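Local coordinates for protein UDP-N-acetylglucosamine 4,6-dehydratase (Vibrio fischeri, PDB 3PVZ) that binds NAD and probably acts as a lyase that dehydrates UDP-N-acetylglucosamine across its 4 and 6 positions, at residues A[45-50]-A[201-206]; A[184-189]-A[195-200]; A[248-253]-A[335-340]. One frame throughout, in Å; residues are numbered along the deposited sequence.

Overall arrangement
Near the N terminus, the first strand of the nucleotide-binding sheet leads into helix 46-56, and interaction 1 brings the start of that helix to residues 201-206 beside NAD, closing a loop of 150 residues. Interaction 2 is nested inside that loop: it joins helix 174-189 to strand 194-198 within a beta-alpha-beta unit, and the chain then runs through Phe200, which packs on Ile47, into interaction 1. Interaction 3 follows in series, tying the C-terminal end of helix 237-250 to the loop before strand 340-344. It meets interaction 2 where Asn253 OD1 probably accepts a hydrogen bond from Ile195 N and Ser196 packs on Glu252, but stays about 10 Å, nearest atoms, from interaction 1.

Interaction 1: residues A[45-50]-A[201-206]; sequences GSIGQA and ANVAFS. With NAD (nicotinamide-adenine-dinucleotide), chain E; SCN (thiocyanate ion), chain G.
The first turn of helix 46-56 and the chain around strand 202-203 approach most closely at Ser46 and Ser206, whose CA atoms are 5.2 Å apart, and NAD lies against both. Gly45 is the N-cap residue of this helix and, with Gly48, belongs to what looks like a Rossmann-type GxGxxG motif; the helix start presents Ser46 N to NAD O2A and Ile47 N to NAD O2N (2.7 Å, N-H...O 167°). A positive helix end facing the diphosphate would probably help to balance its charge. A type II turn from Val203 to Ser206 carries the second segment round to the helix. There Ser46 OG packs against Ser206 CA at 3.4 Å, while Ser46 OG accepts a hydrogen bond from the backbone N of Asp207. Ile47 reaches with its CD1 to Val203 CG2 at 4.1 Å; CG1 lies anti to the carbonyl carbon (chi1 -58°), and the same CD1 also touches the nicotinamide ribose at NAD O4D. Segment 201-206 holds the nicotinamide amide at both ends, fixing its rotation. Val203 N donates to NAD O7N (2.9 Å), and NAD N7N donates to Ser206 OG at 3.0 Å with an N-H...O angle of 169°.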
loop_
_atom_site.group_PDB
_atom_site.type_symbol
_atom_site.label_atom_id
_atom_site.label_comp_id
_atom_site.label_asym_id
_atom_site.label_seq_id
_atom_site.Cartn_x
_atom_site.Cartn_y
_atom_site.Cartn_z
ATOM N N GLY A 45 -7.358 1.748 3.858
ATOM C CA GLY A 45 -6.851 0.543 4.492
ATOM C C GLY A 45 -8.022 -0.222 5.071
ATOM O O GLY A 45 -9.179 0.218 4.973
ATOM N N SER A 46 -7.740 -1.347 5.725
ATOM C CA SER A 46 -8.821 -2.210 6.195
ATOM C C SER A 46 -9.654 -1.560 7.279
ATOM O O SER A 46 -10.871 -1.465 7.104
ATOM C CB SER A 46 -8.297 -3.577 6.637
ATOM O OG SER A 46 -7.951 -4.327 5.474
ATOM N N ILE A 47 -9.065 -1.088 8.372
ATOM C CA ILE A 47 -9.887 -0.362 9.338
ATOM C C ILE A 47 -10.328 1.039 8.791
ATOM O O ILE A 47 -11.502 1.470 8.971
ATOM C CB ILE A 47 -9.206 -0.239 10.677
ATOM C CG1 ILE A 47 -8.872 -1.657 11.225
ATOM C CG2 ILE A 47 -10.167 0.489 11.615
ATOM C CD1 ILE A 47 -7.799 -1.786 12.364
ATOM N N GLY A 48 -9.446 1.686 8.026
ATOM C CA GLY A 48 -9.752 2.978 7.410
ATOM C C GLY A 48 -11.041 2.966 6.626
ATOM O O GLY A 48 -11.882 3.806 6.778
ATOM N N GLN A 49 -11.162 2.033 5.712
ATOM C CA GLN A 49 -12.363 1.964 4.918
ATOM C C GLN A 49 -13.557 1.718 5.795
ATOM O O GLN A 49 -14.616 2.258 5.553
ATOM C CB GLN A 49 -12.259 0.867 3.888
ATOM C CG GLN A 49 -11.170 1.048 2.878
ATOM C CD GLN A 49 -11.404 0.148 1.608
ATOM O OE1 GLN A 49 -12.496 -0.331 1.407
ATOM N NE2 GLN A 49 -10.369 -0.041 0.785
ATOM N N ALA A 50 -13.414 0.890 6.804
ATOM C CA ALA A 50 -14.577 0.517 7.587
ATOM C C ALA A 50 -15.096 1.729 8.307
ATOM O O ALA A 50 -16.305 1.930 8.358
ATOM C CB ALA A 50 -14.291 -0.620 8.572
ATOM N N ALA A 201 -8.872 -6.394 18.578
ATOM C CA ALA A 201 -8.645 -7.808 18.285
ATOM C C ALA A 201 -8.205 -7.960 16.830
ATOM O O ALA A 201 -8.132 -6.990 16.091
ATOM C CB ALA A 201 -9.964 -8.565 18.489
ATOM N N ASN A 202 -7.963 -9.173 16.382
ATOM C CA ASN A 202 -7.723 -9.373 14.958
ATOM C C ASN A 202 -8.927 -9.046 14.108
ATOM O O ASN A 202 -9.994 -9.611 14.312
ATOM C CB ASN A 202 -7.334 -10.818 14.701
ATOM C CG ASN A 202 -5.946 -11.129 15.157
ATOM O OD1 ASN A 202 -5.549 -10.767 16.251
ATOM N ND2 ASN A 202 -5.212 -11.840 14.338
ATOM N N VAL A 203 -8.763 -8.161 13.123
ATOM C CA VAL A 203 -9.873 -7.794 12.265
ATOM C C VAL A 203 -10.009 -8.752 11.060
ATOM O O VAL A 203 -9.184 -8.748 10.154
ATOM C CB VAL A 203 -9.762 -6.327 11.804
ATOM C CG1 VAL A 203 -10.983 -5.965 10.945
ATOM C CG2 VAL A 203 -9.674 -5.370 13.017
ATOM N N ALA A 204 -11.052 -9.595 11.063
ATOM C CA ALA A 204 -11.081 -10.744 10.117
ATOM C C ALA A 204 -10.924 -10.272 8.687
ATOM O O ALA A 204 -11.616 -9.382 8.245
ATOM C CB ALA A 204 -12.356 -11.554 10.263
ATOM N N PHE A 205 -9.983 -10.864 7.988
ATOM C CA PHE A 205 -9.762 -10.636 6.574
ATOM C C PHE A 205 -9.149 -9.286 6.256
ATOM O O PHE A 205 -9.002 -8.941 5.095
ATOM C CB PHE A 205 -11.017 -10.943 5.725
ATOM C CG PHE A 205 -11.405 -12.395 5.787
ATOM C CD1 PHE A 205 -12.302 -12.853 6.757
ATOM C CD2 PHE A 205 -10.801 -13.323 4.953
ATOM C CE1 PHE A 205 -12.628 -14.225 6.856
ATOM C CE2 PHE A 205 -11.107 -14.678 5.045
ATOM C CZ PHE A 205 -12.029 -15.134 6.000
ATOM N N SER A 206 -8.708 -8.561 7.280
ATOM C CA SER A 206 -8.008 -7.316 7.015
ATOM C C SER A 206 -6.841 -7.594 6.043
ATOM O O SER A 206 -6.256 -8.691 6.020
ATOM C CB SER A 206 -7.562 -6.644 8.308
ATOM O OG SER A 206 -6.564 -7.368 8.961
HETATM P PA NAD E . -3.792 -1.586 6.620
HETATM O O1A NAD E . -2.478 -2.046 6.078
HETATM O O2A NAD E . -4.915 -2.263 5.895
HETATM O O5B NAD E . -4.098 -0.080 6.208
HETATM C C5B NAD E . -3.080 0.886 6.551
HETATM C C4B NAD E . -3.337 2.017 5.550
HETATM O O4B NAD E . -2.454 3.106 5.731
HETATM C C3B NAD E . -3.142 1.496 4.090
HETATM O O3B NAD E . -4.273 1.773 3.290
HETATM C C2B NAD E . -1.885 2.266 3.624
HETATM O O2B NAD E . -1.789 2.442 2.216
HETATM C C1B NAD E . -2.097 3.556 4.451
HETATM N N9A NAD E . -0.854 4.303 4.575
HETATM C C8A NAD E . 0.320 3.854 5.040
HETATM N N7A NAD E . 1.234 4.765 4.959
HETATM C C5A NAD E . 0.622 5.900 4.502
HETATM C C6A NAD E . 1.055 7.187 4.200
HETATM N N6A NAD E . 2.367 7.490 4.473
HETATM N N1A NAD E . 0.202 8.084 3.715
HETATM C C2A NAD E . -1.064 7.759 3.479
HETATM N N3A NAD E . -1.504 6.550 3.725
HETATM C C4A NAD E . -0.709 5.617 4.230
HETATM O O3 NAD E . -3.803 -1.799 8.215
HETATM P PN NAD E . -5.229 -1.976 8.983
HETATM O O1N NAD E . -5.536 -3.453 9.167
HETATM O O2N NAD E . -6.405 -1.228 8.505
HETATM O O5D NAD E . -4.746 -1.546 10.502
HETATM C C5D NAD E . -4.686 -0.135 10.649
HETATM C C4D NAD E . -4.187 0.200 12.059
HETATM O O4D NAD E . -4.844 -0.660 13.043
HETATM C C3D NAD E . -2.679 -0.115 12.172
HETATM O O3D NAD E . -2.003 0.709 13.149
HETATM C C2D NAD E . -2.672 -1.547 12.753
HETATM O O2D NAD E . -1.454 -1.855 13.447
HETATM C C1D NAD E . -3.850 -1.477 13.724
HETATM N N1N NAD E . -4.370 -2.808 14.074
HETATM C C2N NAD E . -4.857 -3.580 13.095
HETATM C C3N NAD E . -5.372 -4.830 13.368
HETATM C C7N NAD E . -5.885 -5.705 12.301
HETATM O O7N NAD E . -6.246 -6.829 12.642
HETATM N N7N NAD E . -5.933 -5.336 11.013
HETATM C C4N NAD E . -5.384 -5.296 14.706
HETATM C C5N NAD E . -4.886 -4.461 15.692
HETATM C C6N NAD E . -4.369 -3.211 15.348
HETATM S S SCN G . -13.858 -3.923 17.070
HETATM C C SCN G . -12.390 -4.723 17.645
HETATM N N SCN G . -11.395 -5.243 18.048
#

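Interaction 2: residues A[184-189]-A[195-200]; sequences MFLMRK and ISTARF. With NAD (nicotinamide-adenine-dinucleotide), chain E.
Helix 184-189 packs on strand 195-198 in a roughly antiparallel sense, the axes 9.4 Å apart at closest approach and their directions 147° apart, as expected where the helix of a beta-alpha-beta unit turns back into the next strand of a Rossmann-like sheet. Ile195 makes the largest share of the contact. Its CG1 stands anti to the carbonyl carbon (chi1 -58°) and chi2 is extended, which sends CD1 to the helix backbone, 3.3 Å from Leu186 O, and 3.7 Å from Lys189 CB, one helical turn further on. The other branch, Ile195 CG2, meets Leu186 CG at 4.2 Å. Two residues further along the strand, Thr197 CG2 touches Leu186 CD2 at 4.1 Å, the two side chains crossing at a slant. The methyl of Thr197 faces the helix, whereas its OG1 is hydrogen-bonded to Ser164 OG. Lys189 offers the strand only the root of its side chain; bent at chi2 and chi4, it ends in a salt bridge from NZ to Asp146 OD1. No hydrogen bond joins the two segments, so the interface is held by apolar packing, while the polar ends of Thr197 and Lys189 are satisfied by partners outside it.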
loop_
_atom_site.group_PDB
_atom_site.type_symbol
_atom_site.label_atom_id
_atom_site.label_comp_id
_atom_site.label_asym_id
_atom_site.label_seq_id
_atom_site.Cartn_x
_atom_site.Cartn_y
_atom_site.Cartn_z
HETATM N N MSE A 184 3.886 8.039 23.410
HETATM C CA MSE A 184 4.586 9.107 24.162
HETATM C C MSE A 184 4.355 10.469 23.476
HETATM O O MSE A 184 3.997 11.464 24.125
HETATM C CB MSE A 184 6.078 8.830 24.218
HETATM C CG MSE A 184 6.453 7.579 24.959
HETATM SE SE MSE A 184 8.373 7.232 24.854
HETATM C CE MSE A 184 8.450 5.536 25.781
ATOM N N PHE A 185 4.524 10.497 22.157
ATOM C CA PHE A 185 4.293 11.718 21.388
ATOM C C PHE A 185 2.849 12.141 21.485
ATOM O O PHE A 185 2.566 13.329 21.528
ATOM C CB PHE A 185 4.716 11.570 19.900
ATOM C CG PHE A 185 6.199 11.684 19.678
ATOM C CD1 PHE A 185 6.782 12.914 19.454
ATOM C CD2 PHE A 185 7.012 10.569 19.788
ATOM C CE1 PHE A 185 8.162 13.037 19.287
ATOM C CE2 PHE A 185 8.384 10.656 19.638
ATOM C CZ PHE A 185 8.974 11.897 19.369
ATOM N N LEU A 186 1.949 11.163 21.447
ATOM C CA LEU A 186 0.509 11.374 21.584
ATOM C C LEU A 186 0.187 11.989 22.967
ATOM O O LEU A 186 -0.644 12.835 23.096
ATOM C CB LEU A 186 -0.215 10.044 21.520
ATOM C CG LEU A 186 -1.021 9.587 20.327
ATOM C CD1 LEU A 186 -0.225 9.664 19.051
ATOM C CD2 LEU A 186 -1.577 8.154 20.595
HETATM N N MSE A 187 0.827 11.495 24.007
HETATM C CA MSE A 187 0.573 12.010 25.326
HETATM C C MSE A 187 0.965 13.478 25.368
HETATM O O MSE A 187 0.266 14.243 25.989
HETATM C CB MSE A 187 1.281 11.199 26.426
HETATM C CG MSE A 187 0.687 9.827 26.752
HETATM SE SE MSE A 187 -1.288 9.662 26.906
HETATM C CE MSE A 187 -1.699 9.067 25.058
ATOM N N ARG A 188 2.056 13.883 24.715
ATOM C CA ARG A 188 2.452 15.293 24.732
ATOM C C ARG A 188 1.415 16.121 24.020
ATOM O O ARG A 188 1.029 17.183 24.515
ATOM C CB ARG A 188 3.792 15.539 24.073
ATOM C CG ARG A 188 4.137 17.004 23.956
ATOM C CD ARG A 188 5.640 17.236 23.691
ATOM N NE ARG A 188 6.007 16.845 22.332
ATOM C CZ ARG A 188 7.226 16.951 21.832
ATOM N NH1 ARG A 188 7.456 16.564 20.594
ATOM N NH2 ARG A 188 8.234 17.423 22.578
ATOM N N LYS A 189 0.986 15.647 22.856
ATOM C CA LYS A 189 -0.045 16.353 22.061
ATOM C C LYS A 189 -1.416 16.430 22.708
ATOM O O LYS A 189 -2.191 17.335 22.415
ATOM C CB LYS A 189 -0.204 15.708 20.688
ATOM C CG LYS A 189 0.936 16.044 19.709
ATOM C CD LYS A 189 1.084 17.572 19.546
ATOM C CE LYS A 189 2.038 17.977 18.439
ATOM N NZ LYS A 189 3.395 17.471 18.639
ATOM N N ILE A 195 -7.323 13.660 22.350
ATOM C CA ILE A 195 -6.906 12.488 21.595
ATOM C C ILE A 195 -7.520 11.240 22.221
ATOM O O ILE A 195 -7.401 11.011 23.439
ATOM C CB ILE A 195 -5.353 12.325 21.611
ATOM C CG1 ILE A 195 -4.676 13.567 21.025
ATOM C CG2 ILE A 195 -4.919 11.094 20.804
ATOM C CD1 ILE A 195 -3.147 13.529 21.014
ATOM N N SER A 196 -8.176 10.416 21.424
ATOM C CA SER A 196 -8.631 9.126 21.928
ATOM C C SER A 196 -8.211 8.026 20.966
ATOM O O SER A 196 -7.999 8.311 19.790
ATOM C CB SER A 196 -10.150 9.128 22.160
ATOM O OG SER A 196 -10.915 8.989 20.968
ATOM N N THR A 197 -8.104 6.780 21.449
ATOM C CA THR A 197 -7.677 5.682 20.586
ATOM C C THR A 197 -8.598 4.463 20.700
ATOM O O THR A 197 -9.627 4.502 21.368
ATOM C CB THR A 197 -6.222 5.251 20.890
ATOM O OG1 THR A 197 -6.176 4.649 22.172
ATOM C CG2 THR A 197 -5.233 6.430 20.900
ATOM N N ALA A 198 -8.251 3.412 19.962
ATOM C CA ALA A 198 -8.841 2.118 20.104
ATOM C C ALA A 198 -7.779 1.032 20.139
ATOM O O ALA A 198 -6.723 1.168 19.567
ATOM C CB ALA A 198 -9.786 1.869 19.024
ATOM N N ARG A 199 -8.090 -0.060 20.812
ATOM C CA ARG A 199 -7.259 -1.253 20.781
ATOM C C ARG A 199 -8.107 -2.395 20.227
ATOM O O ARG A 199 -9.216 -2.673 20.732
ATOM C CB ARG A 199 -6.788 -1.533 22.174
ATOM C CG ARG A 199 -5.991 -2.822 22.297
ATOM C CD ARG A 199 -5.374 -2.881 23.696
ATOM N NE ARG A 199 -4.222 -1.956 23.827
ATOM C CZ ARG A 199 -3.926 -1.260 24.925
ATOM N NH1 ARG A 199 -2.865 -0.465 24.939
ATOM N NH2 ARG A 199 -4.682 -1.356 26.005
ATOM N N PHE A 200 -7.614 -3.026 19.173
ATOM C CA PHE A 200 -8.402 -4.014 18.423
ATOM C C PHE A 200 -7.928 -5.460 18.625
ATOM O O PHE A 200 -6.762 -5.695 18.873
ATOM C CB PHE A 200 -8.334 -3.751 16.915
ATOM C CG PHE A 200 -8.773 -2.372 16.484
ATOM C CD1 PHE A 200 -10.075 -2.115 16.132
ATOM C CD2 PHE A 200 -7.845 -1.362 16.334
ATOM C CE1 PHE A 200 -10.451 -0.862 15.653
ATOM C CE2 PHE A 200 -8.237 -0.112 15.896
ATOM C CZ PHE A 200 -9.548 0.135 15.580
HETATM P PA NAD E . -3.792 -1.586 6.620
HETATM O O1A NAD E . -2.478 -2.046 6.078
HETATM O O2A NAD E . -4.915 -2.263 5.895
HETATM O O5B NAD E . -4.098 -0.080 6.208
HETATM C C5B NAD E . -3.080 0.886 6.551
HETATM C C4B NAD E . -3.337 2.017 5.550
HETATM O O4B NAD E . -2.454 3.106 5.731
HETATM C C3B NAD E . -3.142 1.496 4.090
HETATM O O3B NAD E . -4.273 1.773 3.290
HETATM C C2B NAD E . -1.885 2.266 3.624
HETATM O O2B NAD E . -1.789 2.442 2.216
HETATM C C1B NAD E . -2.097 3.556 4.451
HETATM N N9A NAD E . -0.854 4.303 4.575
HETATM C C8A NAD E . 0.320 3.854 5.040
HETATM N N7A NAD E . 1.234 4.765 4.959
HETATM C C5A NAD E . 0.622 5.900 4.502
HETATM C C6A NAD E . 1.055 7.187 4.200
HETATM N N6A NAD E . 2.367 7.490 4.473
HETATM N N1A NAD E . 0.202 8.084 3.715
HETATM C C2A NAD E . -1.064 7.759 3.479
HETATM N N3A NAD E . -1.504 6.550 3.725
HETATM C C4A NAD E . -0.709 5.617 4.230
HETATM O O3 NAD E . -3.803 -1.799 8.215
HETATM P PN NAD E . -5.229 -1.976 8.983
HETATM O O1N NAD E . -5.536 -3.453 9.167
HETATM O O2N NAD E . -6.405 -1.228 8.505
HETATM O O5D NAD E . -4.746 -1.546 10.502
HETATM C C5D NAD E . -4.686 -0.135 10.649
HETATM C C4D NAD E . -4.187 0.200 12.059
HETATM O O4D NAD E . -4.844 -0.660 13.043
HETATM C C3D NAD E . -2.679 -0.115 12.172
HETATM O O3D NAD E . -2.003 0.709 13.149
HETATM C C2D NAD E . -2.672 -1.547 12.753
HETATM O O2D NAD E . -1.454 -1.855 13.447
HETATM C C1D NAD E . -3.850 -1.477 13.724
HETATM N N1N NAD E . -4.370 -2.808 14.074
HETATM C C2N NAD E . -4.857 -3.580 13.095
HETATM C C3N NAD E . -5.372 -4.830 13.368
HETATM C C7N NAD E . -5.885 -5.705 12.301
HETATM O O7N NAD E . -6.246 -6.829 12.642
HETATM N N7N NAD E . -5.933 -5.336 11.013
HETATM C C4N NAD E . -5.384 -5.296 14.706
HETATM C C5N NAD E . -4.886 -4.461 15.692
HETATM C C6N NAD E . -4.369 -3.211 15.348
#

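Interaction 3: residues A[248-253]-A[335-340]; sequences CIFGEN and ARFDNL
Arg336 reaches the backbone carbonyl of Phe250, in the last turn of helix 237-250, with both terminal nitrogens of its guanidinium group. The firmer bond runs from Arg336 NH1 to Phe250 O, 2.9 Å long with an N-H...O angle of 141°; the oxygen sits at the edge of the guanidinium, somewhat tilted from its plane. Arg336 NH2 adds a weak bond to the same oxygen at 3.4 Å, so one carbonyl is gripped by two donors of one side chain. The guanidinium and the Phe250 ring stand almost perpendicular, their planes 89° apart, and Arg336 NH2 also lies 3.8 Å from Phe250 CB. Phe337 fills in beside them, its ring edge at CZ meeting Phe250 CB at 4.1 Å, while CZ also covers part of one guanidinium face.

Arg336 reaches this far because its chain is extended from CG to NE, with CG anti to the backbone N (chi1 180°). On the way its CG lies over one face of the Phe337 ring, offset toward the rim; Leu340 CD1 covers the opposite face. Glu252 stands 4.2 Å away, measured from its OE2 to Arg336 NH1, too far for a salt bridge. A water bridges the pair instead, donating to Glu252 OE2 and accepting from Arg336 NH1 at 2.6 Å, and the opposite charges probably still attract.

Behind this shell, the backbone N of Arg336 is hydrogen-bonded to Asp333, and Lys260 binds the carbonyl of Phe337. The contact lies away from the coenzyme site and ties the loop between strands 332-333 and 340-344, at one edge of the large sheet, to the end of helix 237-250, with helix 19-34 touching Phe250 through Glu28 and Leu29 and Phe337 through Asp21.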
loop_
_atom_site.group_PDB
_atom_site.type_symbol
_atom_site.label_atom_id
_atom_site.label_comp_id
_atom_site.label_asym_id
_atom_site.label_seq_id
_atom_site.Cartn_x
_atom_site.Cartn_y
_atom_site.Cartn_z
ATOM N N CYS A 248 -13.901 7.889 18.426
ATOM C CA CYS A 248 -13.885 9.227 17.793
ATOM C C CYS A 248 -14.886 10.235 18.353
ATOM O O CYS A 248 -14.507 11.340 18.727
ATOM C CB CYS A 248 -14.109 9.158 16.266
ATOM S SG CYS A 248 -13.742 10.754 15.513
ATOM N N ILE A 249 -16.166 9.886 18.323
ATOM C CA ILE A 249 -17.207 10.810 18.691
ATOM C C ILE A 249 -17.369 10.902 20.214
ATOM O O ILE A 249 -17.473 11.991 20.742
ATOM C CB ILE A 249 -18.573 10.371 18.170
ATOM C CG1 ILE A 249 -18.576 10.209 16.645
ATOM C CG2 ILE A 249 -19.675 11.371 18.700
ATOM C CD1 ILE A 249 -18.213 11.418 15.867
ATOM N N PHE A 250 -17.349 9.766 20.902
ATOM C CA PHE A 250 -17.612 9.693 22.358
ATOM C C PHE A 250 -16.384 9.571 23.277
ATOM O O PHE A 250 -16.513 9.722 24.475
ATOM C CB PHE A 250 -18.582 8.529 22.651
ATOM C CG PHE A 250 -19.939 8.697 21.985
ATOM C CD1 PHE A 250 -20.834 9.645 22.449
ATOM C CD2 PHE A 250 -20.286 7.945 20.887
ATOM C CE1 PHE A 250 -22.081 9.835 21.853
ATOM C CE2 PHE A 250 -21.572 8.099 20.257
ATOM C CZ PHE A 250 -22.452 9.046 20.723
ATOM N N GLY A 251 -15.214 9.298 22.737
ATOM C CA GLY A 251 -14.028 9.184 23.558
ATOM C C GLY A 251 -13.611 10.518 24.192
ATOM O O GLY A 251 -13.626 11.586 23.532
ATOM N N GLU A 252 -13.231 10.463 25.471
ATOM C CA GLU A 252 -12.655 11.624 26.086
ATOM C C GLU A 252 -11.163 11.621 25.866
ATOM O O GLU A 252 -10.589 10.591 25.537
ATOM C CB GLU A 252 -12.985 11.655 27.576
ATOM C CG GLU A 252 -14.459 11.798 27.819
ATOM C CD GLU A 252 -14.765 11.885 29.291
ATOM O OE1 GLU A 252 -14.502 12.961 29.870
ATOM O OE2 GLU A 252 -15.243 10.883 29.854
ATOM N N ASN A 253 -10.534 12.777 26.067
ATOM C CA ASN A 253 -9.063 12.883 26.004
ATOM C C ASN A 253 -8.433 11.741 26.767
ATOM O O ASN A 253 -8.676 11.600 27.937
ATOM C CB ASN A 253 -8.521 14.231 26.547
ATOM C CG ASN A 253 -7.086 14.540 26.033
ATOM O OD1 ASN A 253 -6.619 13.945 25.051
ATOM N ND2 ASN A 253 -6.405 15.491 26.675
ATOM N N ALA A 335 -18.428 0.799 33.032
ATOM C CA ALA A 335 -19.823 1.210 33.290
ATOM C C ALA A 335 -20.485 1.998 32.162
ATOM O O ALA A 335 -21.684 1.871 31.951
ATOM C CB ALA A 335 -19.898 2.027 34.596
ATOM N N ARG A 336 -19.723 2.816 31.446
ATOM C CA ARG A 336 -20.307 3.733 30.455
ATOM C C ARG A 336 -21.012 3.030 29.294
ATOM O O ARG A 336 -22.057 3.463 28.840
ATOM C CB ARG A 336 -19.232 4.675 29.927
ATOM C CG ARG A 336 -19.747 5.635 28.904
ATOM C CD ARG A 336 -18.777 6.760 28.654
ATOM N NE ARG A 336 -19.365 7.731 27.744
ATOM C CZ ARG A 336 -18.700 8.599 26.998
ATOM N NH1 ARG A 336 -17.381 8.663 26.984
ATOM N NH2 ARG A 336 -19.378 9.415 26.254
ATOM N N PHE A 337 -20.429 1.960 28.796
ATOM C CA PHE A 337 -21.025 1.241 27.686
ATOM C C PHE A 337 -21.217 -0.227 28.065
ATOM O O PHE A 337 -20.492 -0.764 28.890
ATOM C CB PHE A 337 -20.156 1.349 26.429
ATOM C CG PHE A 337 -20.015 2.748 25.902
ATOM C CD1 PHE A 337 -21.095 3.390 25.322
ATOM C CD2 PHE A 337 -18.792 3.426 25.983
ATOM C CE1 PHE A 337 -20.968 4.676 24.854
ATOM C CE2 PHE A 337 -18.650 4.705 25.482
ATOM C CZ PHE A 337 -19.733 5.333 24.916
ATOM N N ASP A 338 -22.181 -0.861 27.414
ATOM C CA ASP A 338 -22.461 -2.273 27.594
ATOM C C ASP A 338 -21.429 -3.173 26.934
ATOM O O ASP A 338 -20.967 -4.129 27.562
ATOM C CB ASP A 338 -23.876 -2.616 27.083
ATOM C CG ASP A 338 -24.982 -2.141 28.050
ATOM O OD1 ASP A 338 -24.662 -1.641 29.172
ATOM O OD2 ASP A 338 -26.175 -2.255 27.697
ATOM N N ASN A 339 -21.066 -2.850 25.691
ATOM C CA ASN A 339 -20.198 -3.705 24.837
ATOM C C ASN A 339 -18.743 -3.211 24.734
ATOM O O ASN A 339 -17.877 -3.959 24.321
ATOM C CB ASN A 339 -20.766 -3.785 23.412
ATOM C CG ASN A 339 -22.310 -3.980 23.375
ATOM O OD1 ASN A 339 -23.045 -3.197 22.716
ATOM N ND2 ASN A 339 -22.792 -5.050 24.036
ATOM N N LEU A 340 -18.499 -1.961 25.125
ATOM C CA LEU A 340 -17.224 -1.294 24.933
ATOM C C LEU A 340 -16.594 -0.950 26.250
ATOM O O LEU A 340 -17.223 -0.365 27.133
ATOM C CB LEU A 340 -17.403 0.026 24.173
ATOM C CG LEU A 340 -17.944 -0.037 22.768
ATOM C CD1 LEU A 340 -18.179 1.360 22.276
ATOM C CD2 LEU A 340 -17.006 -0.776 21.799
HETATM O O HOH W 1 -15.414 8.192 28.632
#